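Hypothetic aldehyde deformylating oxygenase (Sulfolobus tokodaii, PDB 5V4T) probably works as an iron-dependent oxidoreductase with aldehyde deformylating oxygenase activity, built on a ferritin-like helical bundle. Local coordinates at residues E179-I184 against Y189-L194; K44-Y49 against S96-N101; I58-F63 against K139-D144. All coordinates share one frame; numbering follows the deposited sequence.

Contact 1: E179-I184 against Y189-L194; sequences EGKDKI and YSIQEL
The reversal between the short helix 181-184 and the C-terminal helix 191-211 is packed around Lys181 and Ile184 on one limb and Tyr189, Ile191 and Leu194 on the other. It is a small helix-loop-helix turn, with four residues between the two segments and no hydrogen bond across them, so carbon packing does the joining. Ile184 points into the turn and uses its CG2 branch twice: this methyl lies 3.9 Å from CB of Tyr189 and 3.9 Å from CD1 of Leu194. The Ile184 and Tyr189 side chains meet at about a right angle, and the Ile184 carbonyl oxygen comes to the edge of the phenol ring, near its plane. Ile191 works further up the turn. Its chain bends at chi2 (-76°), which brings CD1 against the Lys181 backbone, 3.7 Å from CA, while Ile191 CG1 lies 3.8 Å from CG of Lys181. The same Ile191 CD1 reaches Ile184 CB at 4.4 Å, a looser touch that joins the two halves of the cluster. Lys181 offers only the root of its chain here. With CG anti to the backbone N (chi1 179°) the aliphatic part passes Ile191, and NZ bends off to a salt bridge with Glu185 in the loop. Ser190 starts the second helix as its N-cap: OG accepts from Glu193 N at 3.1 Å with a nearly straight bond (163°). Gly180 holds the corresponding N-cap position of helix 181-184, directly after helix 159-179. Helix 98-128 packs against the second limb, where Tyr189 touches Ile121 and Thr125 and hydrogen-bonds Glu124 through OH, and Leu194 rests on Val117 and Ile121.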
loop_
_atom_site.group_PDB
_atom_site.type_symbol
_atom_site.label_atom_id
_atom_site.label_comp_id
_atom_site.label_asym_id
_atom_site.label_seq_id
_atom_site.Cartn_x
_atom_site.Cartn_y
_atom_site.Cartn_z
ATOM N N GLU A 179 -3.265 -6.822 -12.900
ATOM C CA GLU A 179 -3.124 -8.205 -12.512
ATOM C C GLU A 179 -4.203 -8.682 -11.544
ATOM O O GLU A 179 -4.455 -9.902 -11.426
ATOM C CB GLU A 179 -1.677 -8.484 -12.012
ATOM C CG GLU A 179 -0.627 -8.426 -13.146
ATOM C CD GLU A 179 0.816 -8.353 -12.650
ATOM O OE1 GLU A 179 1.035 -8.510 -11.427
ATOM O OE2 GLU A 179 1.748 -8.090 -13.488
ATOM N N GLY A 180 -4.850 -7.744 -10.851
ATOM C CA GLY A 180 -5.929 -8.052 -9.914
ATOM C C GLY A 180 -7.315 -7.989 -10.527
ATOM O O GLY A 180 -8.322 -8.090 -9.836
ATOM N N LYS A 181 -7.396 -7.897 -11.861
ATOM C CA LYS A 181 -8.684 -7.677 -12.537
ATOM C C LYS A 181 -9.763 -8.653 -12.097
ATOM O O LYS A 181 -10.886 -8.254 -11.781
ATOM C CB LYS A 181 -8.479 -7.803 -14.052
ATOM C CG LYS A 181 -9.735 -7.615 -14.922
ATOM C CD LYS A 181 -9.355 -7.822 -16.385
ATOM C CE LYS A 181 -10.579 -8.097 -17.259
ATOM N NZ LYS A 181 -11.305 -6.843 -17.543
ATOM N N ASP A 182 -9.407 -9.926 -12.032
ATOM C CA ASP A 182 -10.443 -10.931 -11.812
ATOM C C ASP A 182 -10.982 -10.895 -10.374
ATOM O O ASP A 182 -12.122 -11.304 -10.152
ATOM C CB ASP A 182 -9.925 -12.327 -12.184
ATOM C CG ASP A 182 -9.732 -12.488 -13.679
ATOM O OD1 ASP A 182 -10.285 -11.667 -14.420
ATOM O OD2 ASP A 182 -9.024 -13.417 -14.104
ATOM N N LYS A 183 -10.159 -10.458 -9.412
ATOM C CA LYS A 183 -10.583 -10.294 -7.988
ATOM C C LYS A 183 -11.257 -8.975 -7.687
ATOM O O LYS A 183 -12.084 -8.915 -6.802
ATOM C CB LYS A 183 -9.375 -10.415 -7.054
ATOM C CG LYS A 183 -8.732 -11.806 -7.008
ATOM C CD LYS A 183 -9.769 -12.921 -6.922
ATOM C CE LYS A 183 -9.112 -14.301 -6.936
ATOM N NZ LYS A 183 -8.930 -14.772 -5.545
ATOM N N ILE A 184 -10.953 -7.936 -8.474
ATOM C CA ILE A 184 -11.438 -6.568 -8.205
ATOM C C ILE A 184 -12.754 -6.272 -8.932
ATOM O O ILE A 184 -13.627 -5.593 -8.414
ATOM C CB ILE A 184 -10.352 -5.513 -8.579
ATOM C CG1 ILE A 184 -9.102 -5.615 -7.666
ATOM C CG2 ILE A 184 -10.949 -4.124 -8.541
ATOM C CD1 ILE A 184 -7.889 -4.836 -8.163
ATOM N N TYR A 189 -15.925 -2.540 -9.615
ATOM C CA TYR A 189 -14.986 -1.505 -10.100
ATOM C C TYR A 189 -14.548 -1.797 -11.520
ATOM O O TYR A 189 -14.447 -2.943 -11.916
ATOM C CB TYR A 189 -13.752 -1.440 -9.224
ATOM C CG TYR A 189 -14.116 -0.936 -7.862
ATOM C CD1 TYR A 189 -14.115 0.424 -7.592
ATOM C CD2 TYR A 189 -14.531 -1.788 -6.856
ATOM C CE1 TYR A 189 -14.527 0.922 -6.378
ATOM C CE2 TYR A 189 -14.950 -1.285 -5.623
ATOM C CZ TYR A 189 -14.923 0.058 -5.391
ATOM O OH TYR A 189 -15.360 0.534 -4.155
ATOM N N SER A 190 -14.333 -0.712 -12.249
ATOM C CA SER A 190 -13.737 -0.743 -13.570
ATOM C C SER A 190 -12.224 -0.617 -13.453
ATOM O O SER A 190 -11.777 0.373 -12.881
ATOM C CB SER A 190 -14.227 0.432 -14.351
ATOM O OG SER A 190 -13.384 0.697 -15.444
ATOM N N ILE A 191 -11.472 -1.558 -14.000
ATOM C CA ILE A 191 -10.008 -1.477 -13.983
ATOM C C ILE A 191 -9.553 -0.209 -14.712
ATOM O O ILE A 191 -8.666 0.505 -14.209
ATOM C CB ILE A 191 -9.317 -2.702 -14.571
ATOM C CG1 ILE A 191 -9.667 -3.955 -13.770
ATOM C CG2 ILE A 191 -7.804 -2.562 -14.619
ATOM C CD1 ILE A 191 -8.902 -3.998 -12.434
ATOM N N GLN A 192 -10.134 0.092 -15.894
ATOM C CA GLN A 192 -9.810 1.361 -16.523
ATOM C C GLN A 192 -10.006 2.598 -15.650
ATOM O O GLN A 192 -9.138 3.531 -15.640
ATOM C CB GLN A 192 -10.573 1.582 -17.849
ATOM C CG GLN A 192 -10.055 2.813 -18.640
ATOM C CD GLN A 192 -8.596 2.639 -19.074
ATOM O OE1 GLN A 192 -8.297 1.772 -19.920
ATOM N NE2 GLN A 192 -7.667 3.459 -18.525
ATOM N N GLU A 193 -11.098 2.686 -14.919
ATOM C CA GLU A 193 -11.379 3.854 -14.065
ATOM C C GLU A 193 -10.337 3.888 -12.939
ATOM O O GLU A 193 -9.895 4.939 -12.585
ATOM C CB GLU A 193 -12.804 3.941 -13.478
ATOM C CG GLU A 193 -13.855 4.228 -14.522
ATOM C CD GLU A 193 -15.276 4.360 -13.962
ATOM O OE1 GLU A 193 -15.458 4.346 -12.721
ATOM O OE2 GLU A 193 -16.223 4.459 -14.786
ATOM N N LEU A 194 -9.960 2.740 -12.435
ATOM C CA LEU A 194 -8.912 2.699 -11.385
ATOM C C LEU A 194 -7.571 3.148 -11.894
ATOM O O LEU A 194 -6.887 3.908 -11.222
ATOM C CB LEU A 194 -8.801 1.270 -10.827
ATOM C CG LEU A 194 -9.960 0.838 -10.005
ATOM C CD1 LEU A 194 -9.744 -0.599 -9.614
ATOM C CD2 LEU A 194 -10.289 1.691 -8.786
#

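Contact 2: K44-Y49 against S96-N101; sequences KIIANY and SRWREN
Ile46, in the last turn of helix 34-46, pushes its CG1-CD1 arm toward Trp98 and Arg99 at the start of helix 98-128. CG1 stands anti to the carbonyl carbon and the chain bends again at chi2, which carries CD1 to both partners. The arm and the two opposing side chains come from opposite directions. Ile46 CG1 sits at the indole edge, in the ring plane, 3.6 Å from Trp98 CH2, and CD1 comes to 3.4 Å from that same carbon. Trp98 already points toward Ile46, and its first torsion (chi1 66°), with CG between the backbone N and the carbonyl carbon, sets where the indole lies. Arg99 then folds back beside the indole. Both its chi1 (-122°) and its chi3 (-134°) fall away from staggered values, and the bent chain lays the guanidinium over Trp98 CZ2, which stands 3.6 Å above the guanidinium plane near its rim. Ile46 CD1 is modelled 3.1 Å from Arg99 NE, too close for a methyl group, so the detail of that approach is doubtful. Arg99 and both isoleucines also touch a crystal neighbour, and the lattice may influence these conformations. Ile45 joins more loosely, with CG2 4.1 Å from Arg99 NH2. On the second segment, Arg97 is the N-cap residue and turns the other way: its NH2 makes a salt bridge to Glu100 OE1 at 2.8 Å, and a second one to Asp158. Lys42, one turn back on helix 34-46, adds a cation-pi contact to Trp98. Next to this surface junction, Asn101 and Arg97 meet Tyr161 of helix 159-179, while Tyr49, past Ala47, where the chain leaves helix 34-46 with a positive phi, packs on His148 of helix 132-155.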
loop_
_atom_site.group_PDB
_atom_site.type_symbol
_atom_site.label_atom_id
_atom_site.label_comp_id
_atom_site.label_asym_id
_atom_site.label_seq_id
_atom_site.Cartn_x
_atom_site.Cartn_y
_atom_site.Cartn_z
ATOM N N LYS A 44 16.049 4.770 12.782
ATOM C CA LYS A 44 16.889 5.219 13.863
ATOM C C LYS A 44 17.916 6.269 13.433
ATOM O O LYS A 44 18.338 7.097 14.246
ATOM C CB LYS A 44 17.559 4.013 14.528
ATOM C CG LYS A 44 16.580 3.269 15.387
ATOM C CD LYS A 44 17.246 2.320 16.385
ATOM C CE LYS A 44 18.133 1.356 15.689
ATOM N NZ LYS A 44 18.744 0.372 16.594
ATOM N N ILE A 45 18.224 6.265 12.147
ATOM C CA ILE A 45 19.107 7.260 11.585
ATOM C C ILE A 45 18.432 8.580 11.446
ATOM O O ILE A 45 18.887 9.584 12.012
ATOM C CB ILE A 45 19.713 6.844 10.246
ATOM C CG1 ILE A 45 20.708 5.720 10.483
ATOM C CG2 ILE A 45 20.453 8.067 9.654
ATOM C CD1 ILE A 45 21.181 5.088 9.216
ATOM N N ILE A 46 17.303 8.565 10.732
ATOM C CA ILE A 46 16.496 9.788 10.483
ATOM C C ILE A 46 15.828 10.299 11.740
ATOM O O ILE A 46 15.776 11.480 11.975
ATOM C CB ILE A 46 15.362 9.531 9.433
ATOM C CG1 ILE A 46 15.864 8.930 8.138
ATOM C CG2 ILE A 46 14.661 10.851 9.122
ATOM C CD1 ILE A 46 16.913 9.755 7.447
ATOM N N ALA A 47 15.323 9.365 12.541
ATOM C CA ALA A 47 14.846 9.601 13.938
ATOM C C ALA A 47 13.868 10.715 14.163
ATOM O O ALA A 47 13.886 11.361 15.221
ATOM C CB ALA A 47 16.031 9.755 14.901
ATOM N N ASN A 48 13.035 10.977 13.180
ATOM C CA ASN A 48 11.957 11.990 13.413
ATOM C C ASN A 48 10.588 11.287 13.352
ATOM O O ASN A 48 10.365 10.273 14.064
ATOM C CB ASN A 48 12.043 13.203 12.503
ATOM C CG ASN A 48 12.218 12.872 11.055
ATOM O OD1 ASN A 48 12.416 13.797 10.256
ATOM N ND2 ASN A 48 12.131 11.561 10.663
ATOM N N TYR A 49 9.712 11.717 12.453
ATOM C CA TYR A 49 8.483 10.940 12.253
ATOM C C TYR A 49 8.784 9.500 11.767
ATOM O O TYR A 49 7.881 8.641 11.828
ATOM C CB TYR A 49 7.618 11.623 11.186
ATOM C CG TYR A 49 6.220 11.053 11.091
ATOM C CD1 TYR A 49 5.277 11.358 12.072
ATOM C CD2 TYR A 49 5.855 10.126 10.115
ATOM C CE1 TYR A 49 4.007 10.812 12.026
ATOM C CE2 TYR A 49 4.576 9.591 10.090
ATOM C CZ TYR A 49 3.677 9.926 11.048
ATOM O OH TYR A 49 2.404 9.386 11.016
ATOM N N SER A 96 22.721 3.310 -2.053
ATOM C CA SER A 96 23.395 4.530 -1.691
ATOM C C SER A 96 22.419 5.698 -1.446
ATOM O O SER A 96 22.440 6.376 -0.405
ATOM C CB SER A 96 24.357 4.844 -2.851
ATOM O OG SER A 96 24.939 6.119 -2.712
ATOM N N ARG A 97 21.553 5.925 -2.412
ATOM C CA ARG A 97 20.579 7.023 -2.278
ATOM C C ARG A 97 19.321 6.424 -1.659
ATOM O O ARG A 97 18.217 6.644 -2.177
ATOM C CB ARG A 97 20.234 7.675 -3.630
ATOM C CG ARG A 97 21.406 8.324 -4.346
ATOM C CD ARG A 97 20.887 9.019 -5.574
ATOM N NE ARG A 97 20.186 10.294 -5.329
ATOM C CZ ARG A 97 20.084 11.231 -6.276
ATOM N NH1 ARG A 97 20.618 10.989 -7.429
ATOM N NH2 ARG A 97 19.541 12.419 -6.046
ATOM N N TRP A 98 19.469 5.726 -0.536
ATOM C CA TRP A 98 18.321 5.030 0.072
ATOM C C TRP A 98 17.182 5.988 0.452
ATOM O O TRP A 98 16.007 5.635 0.235
ATOM C CB TRP A 98 18.776 4.204 1.253
ATOM C CG TRP A 98 19.294 5.002 2.420
ATOM C CD1 TRP A 98 20.607 5.190 2.745
ATOM C CD2 TRP A 98 18.527 5.563 3.506
ATOM N NE1 TRP A 98 20.689 5.876 3.918
ATOM C CE2 TRP A 98 19.440 6.130 4.405
ATOM C CE3 TRP A 98 17.158 5.675 3.788
ATOM C CZ2 TRP A 98 19.035 6.780 5.567
ATOM C CZ3 TRP A 98 16.754 6.372 4.952
ATOM C CH2 TRP A 98 17.699 6.893 5.810
ATOM N N ARG A 99 17.472 7.209 0.904
ATOM C CA ARG A 99 16.409 8.123 1.393
ATOM C C ARG A 99 15.514 8.467 0.213
ATOM O O ARG A 99 14.299 8.284 0.276
ATOM C CB ARG A 99 16.977 9.428 1.948
ATOM C CG ARG A 99 16.684 9.849 3.368
ATOM C CD ARG A 99 17.584 11.072 3.706
ATOM N NE ARG A 99 18.288 11.063 5.005
ATOM C CZ ARG A 99 19.509 10.545 5.262
ATOM N NH1 ARG A 99 20.251 9.931 4.286
ATOM N NH2 ARG A 99 19.982 10.609 6.530
ATOM N N GLU A 100 16.096 8.926 -0.873
ATOM C CA GLU A 100 15.266 9.262 -2.066
ATOM C C GLU A 100 14.667 8.034 -2.782
ATOM O O GLU A 100 13.527 8.110 -3.362
ATOM C CB GLU A 100 16.039 10.156 -3.005
ATOM C CG GLU A 100 16.145 11.502 -2.303
ATOM C CD GLU A 100 16.924 12.559 -3.025
ATOM O OE1 GLU A 100 17.837 12.243 -3.825
ATOM O OE2 GLU A 100 16.613 13.724 -2.744
ATOM N N ASN A 101 15.400 6.920 -2.779
ATOM C CA ASN A 101 14.893 5.716 -3.424
ATOM C C ASN A 101 13.685 5.109 -2.714
ATOM O O ASN A 101 12.668 4.787 -3.341
ATOM C CB ASN A 101 16.001 4.698 -3.558
ATOM C CG ASN A 101 16.977 5.064 -4.680
ATOM O OD1 ASN A 101 16.650 5.926 -5.518
ATOM N ND2 ASN A 101 18.182 4.424 -4.713
#

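Contact 3: I58-F63 against K139-D144; sequences IEHFDF and KRIIED
His60 and Asp144 join helix 49-67 to helix 132-155, whose segments here run antiparallel (164°) with axes 11.1 Å apart. Glu59, just before, is linked to Asp144 only through a water, 3.0 Å from Glu59 OE1 and 2.6 Å from Asp144 OD2. His60 carries the contact. Its CG stands anti to the carbonyl carbon (chi1 -59°), which sends the imidazole across to the other helix, and NE2 donates to Asp144 OD2 at 2.7 Å in an almost straight bond (172°). The acceptor uses its anti lone pair, lies in the ring plane, and belongs to a carboxylate nearly coplanar with the imidazole. Ile141 covers one face of the ring: CG1 stands over it in a CH-pi contact, 3.9 Å from the centroid, and CG2 approaches CE1 and ND1. One turn on, Phe63 CD2 touches Ile141 CD1 at 3.9 Å, so this isoleucine meets both aromatic residues. Glu57 and His60 have the E-x-x-H spacing repeated by Glu145 and His148, as in ferritin-like diiron proteins. Of these, Glu57, Glu145 and His148, with Glu111, bind the iron, while the His60 side chain stays about 5 Å from it. Asp144, itself salt-bridged through OD1 to Arg147, fixes the rotation of His60. Because NE2 donates, ND1 is probably left with its lone pair; the histidine of this motif binds metal through ND1 in diiron relatives, so His60 may be held ready for a second metal, although it does not bind the iron of this model.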
loop_
_atom_site.group_PDB
_atom_site.type_symbol
_atom_site.label_atom_id
_atom_site.label_comp_id
_atom_site.label_asym_id
_atom_site.label_seq_id
_atom_site.Cartn_x
_atom_site.Cartn_y
_atom_site.Cartn_z
ATOM N N ILE A 58 3.585 -1.375 11.522
ATOM C CA ILE A 58 3.350 -2.541 12.327
ATOM C C ILE A 58 1.929 -2.595 12.804
ATOM O O ILE A 58 1.315 -3.637 12.785
ATOM C CB ILE A 58 4.281 -2.609 13.539
ATOM C CG1 ILE A 58 5.663 -2.734 12.999
ATOM C CG2 ILE A 58 3.934 -3.787 14.389
ATOM C CD1 ILE A 58 6.759 -2.532 14.027
ATOM N N GLU A 59 1.413 -1.496 13.292
ATOM C CA GLU A 59 -0.003 -1.461 13.640
ATOM C C GLU A 59 -0.967 -1.851 12.524
ATOM O O GLU A 59 -1.999 -2.552 12.755
ATOM C CB GLU A 59 -0.343 -0.054 14.140
ATOM C CG GLU A 59 0.258 0.264 15.467
ATOM C CD GLU A 59 -0.063 1.608 15.955
ATOM O OE1 GLU A 59 -0.173 2.596 15.162
ATOM O OE2 GLU A 59 -0.309 1.692 17.178
ATOM N N HIS A 60 -0.648 -1.411 11.299
ATOM C CA HIS A 60 -1.465 -1.805 10.134
ATOM C C HIS A 60 -1.422 -3.309 9.916
ATOM O O HIS A 60 -2.482 -3.988 9.794
ATOM C CB HIS A 60 -1.062 -1.057 8.895
ATOM C CG HIS A 60 -1.170 0.420 9.021
ATOM N ND1 HIS A 60 -0.739 1.249 8.018
ATOM C CD2 HIS A 60 -1.629 1.218 10.008
ATOM C CE1 HIS A 60 -0.900 2.506 8.395
ATOM N NE2 HIS A 60 -1.457 2.515 9.585
ATOM N N PHE A 61 -0.221 -3.891 9.994
ATOM C CA PHE A 61 -0.080 -5.354 9.879
ATOM C C PHE A 61 -0.867 -6.026 10.922
ATOM O O PHE A 61 -1.591 -7.011 10.643
ATOM C CB PHE A 61 1.365 -5.762 10.107
ATOM C CG PHE A 61 2.225 -5.700 8.904
ATOM C CD1 PHE A 61 1.844 -5.057 7.714
ATOM C CD2 PHE A 61 3.503 -6.231 9.008
ATOM C CE1 PHE A 61 2.697 -4.998 6.640
ATOM C CE2 PHE A 61 4.363 -6.177 7.932
ATOM C CZ PHE A 61 3.960 -5.556 6.749
ATOM N N ASP A 62 -0.780 -5.520 12.131
ATOM C CA ASP A 62 -1.493 -6.155 13.252
ATOM C C ASP A 62 -3.011 -6.076 13.066
ATOM O O ASP A 62 -3.716 -6.988 13.431
ATOM C CB ASP A 62 -1.074 -5.604 14.587
ATOM C CG ASP A 62 0.375 -5.995 14.942
ATOM O OD1 ASP A 62 0.905 -6.954 14.329
ATOM O OD2 ASP A 62 1.004 -5.289 15.741
ATOM N N PHE A 63 -3.527 -4.977 12.547
ATOM C CA PHE A 63 -4.958 -4.852 12.246
ATOM C C PHE A 63 -5.417 -5.970 11.281
ATOM O O PHE A 63 -6.456 -6.627 11.495
ATOM C CB PHE A 63 -5.246 -3.457 11.718
ATOM C CG PHE A 63 -6.550 -3.349 11.016
ATOM C CD1 PHE A 63 -7.743 -3.272 11.732
ATOM C CD2 PHE A 63 -6.586 -3.412 9.642
ATOM C CE1 PHE A 63 -8.958 -3.266 11.080
ATOM C CE2 PHE A 63 -7.792 -3.364 8.965
ATOM C CZ PHE A 63 -8.983 -3.321 9.711
ATOM N N LYS A 139 -10.377 3.448 7.615
ATOM C CA LYS A 139 -10.357 4.921 7.759
ATOM C C LYS A 139 -9.139 5.349 8.551
ATOM O O LYS A 139 -8.537 6.396 8.214
ATOM C CB LYS A 139 -11.656 5.402 8.370
ATOM C CG LYS A 139 -12.775 5.324 7.373
ATOM C CD LYS A 139 -14.157 5.354 7.949
ATOM C CE LYS A 139 -14.395 6.469 8.861
ATOM N NZ LYS A 139 -15.840 6.455 9.334
ATOM N N ARG A 140 -8.766 4.580 9.585
ATOM C CA ARG A 140 -7.601 4.894 10.384
ATOM C C ARG A 140 -6.317 4.771 9.583
ATOM O O ARG A 140 -5.440 5.655 9.653
ATOM C CB ARG A 140 -7.531 4.043 11.653
ATOM C CG ARG A 140 -8.649 4.357 12.657
ATOM C CD ARG A 140 -8.771 3.385 13.788
ATOM N NE ARG A 140 -9.803 3.829 14.698
ATOM C CZ ARG A 140 -10.281 3.105 15.718
ATOM N NH1 ARG A 140 -9.890 1.851 15.857
ATOM N NH2 ARG A 140 -11.188 3.631 16.523
ATOM N N ILE A 141 -6.227 3.752 8.756
ATOM C CA ILE A 141 -5.063 3.589 7.916
ATOM C C ILE A 141 -4.989 4.716 6.895
ATOM O O ILE A 141 -3.932 5.272 6.654
ATOM C CB ILE A 141 -5.072 2.209 7.240
ATOM C CG1 ILE A 141 -4.938 1.116 8.286
ATOM C CG2 ILE A 141 -3.945 2.123 6.209
ATOM C CD1 ILE A 141 -5.154 -0.302 7.730
ATOM N N ILE A 142 -6.113 5.087 6.323
ATOM C CA ILE A 142 -6.138 6.229 5.361
ATOM C C ILE A 142 -5.575 7.462 6.021
ATOM O O ILE A 142 -4.723 8.158 5.414
ATOM C CB ILE A 142 -7.546 6.463 4.776
ATOM C CG1 ILE A 142 -7.910 5.325 3.868
ATOM C CG2 ILE A 142 -7.677 7.781 4.091
ATOM C CD1 ILE A 142 -9.368 5.254 3.483
ATOM N N GLU A 143 -6.019 7.766 7.242
ATOM C CA GLU A 143 -5.478 8.929 7.942
ATOM C C GLU A 143 -3.985 8.861 8.142
ATOM O O GLU A 143 -3.267 9.858 7.908
ATOM C CB GLU A 143 -6.210 9.126 9.247
ATOM C CG GLU A 143 -5.885 10.386 9.998
ATOM C CD GLU A 143 -6.777 10.517 11.254
ATOM O OE1 GLU A 143 -7.265 9.494 11.794
ATOM O OE2 GLU A 143 -6.971 11.657 11.686
ATOM N N ASP A 144 -3.520 7.691 8.603
ATOM C CA ASP A 144 -2.106 7.479 8.804
ATOM C C ASP A 144 -1.363 7.667 7.496
ATOM O O ASP A 144 -0.309 8.308 7.469
ATOM C CB ASP A 144 -1.807 6.090 9.312
ATOM C CG ASP A 144 -2.175 5.860 10.780
ATOM O OD1 ASP A 144 -2.654 6.763 11.511
ATOM O OD2 ASP A 144 -2.038 4.653 11.173
HETATM O O HOH W 1 -2.458 3.473 13.508
#

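Overall arrangement
From the N terminus, the chain passes 44-49 at the end of helix 34-46, then 58-63 in helix 49-67, before either finds its partner. Contact 2 closes first, when 96-101 opens helix 98-128; contact 3 closes at 139-144 in helix 132-155. The two loops therefore cross: contact 2 ties one end of the bundle, and contact 3 joins the paired helices beside the iron site, with centres 21 Å apart. Contact 1 follows in series, a short local closure after helix 159-179 that turns the chain into helix 191-211. It lies on the opposite side of the chain's centre from contact 2, about 34 Å away between centres.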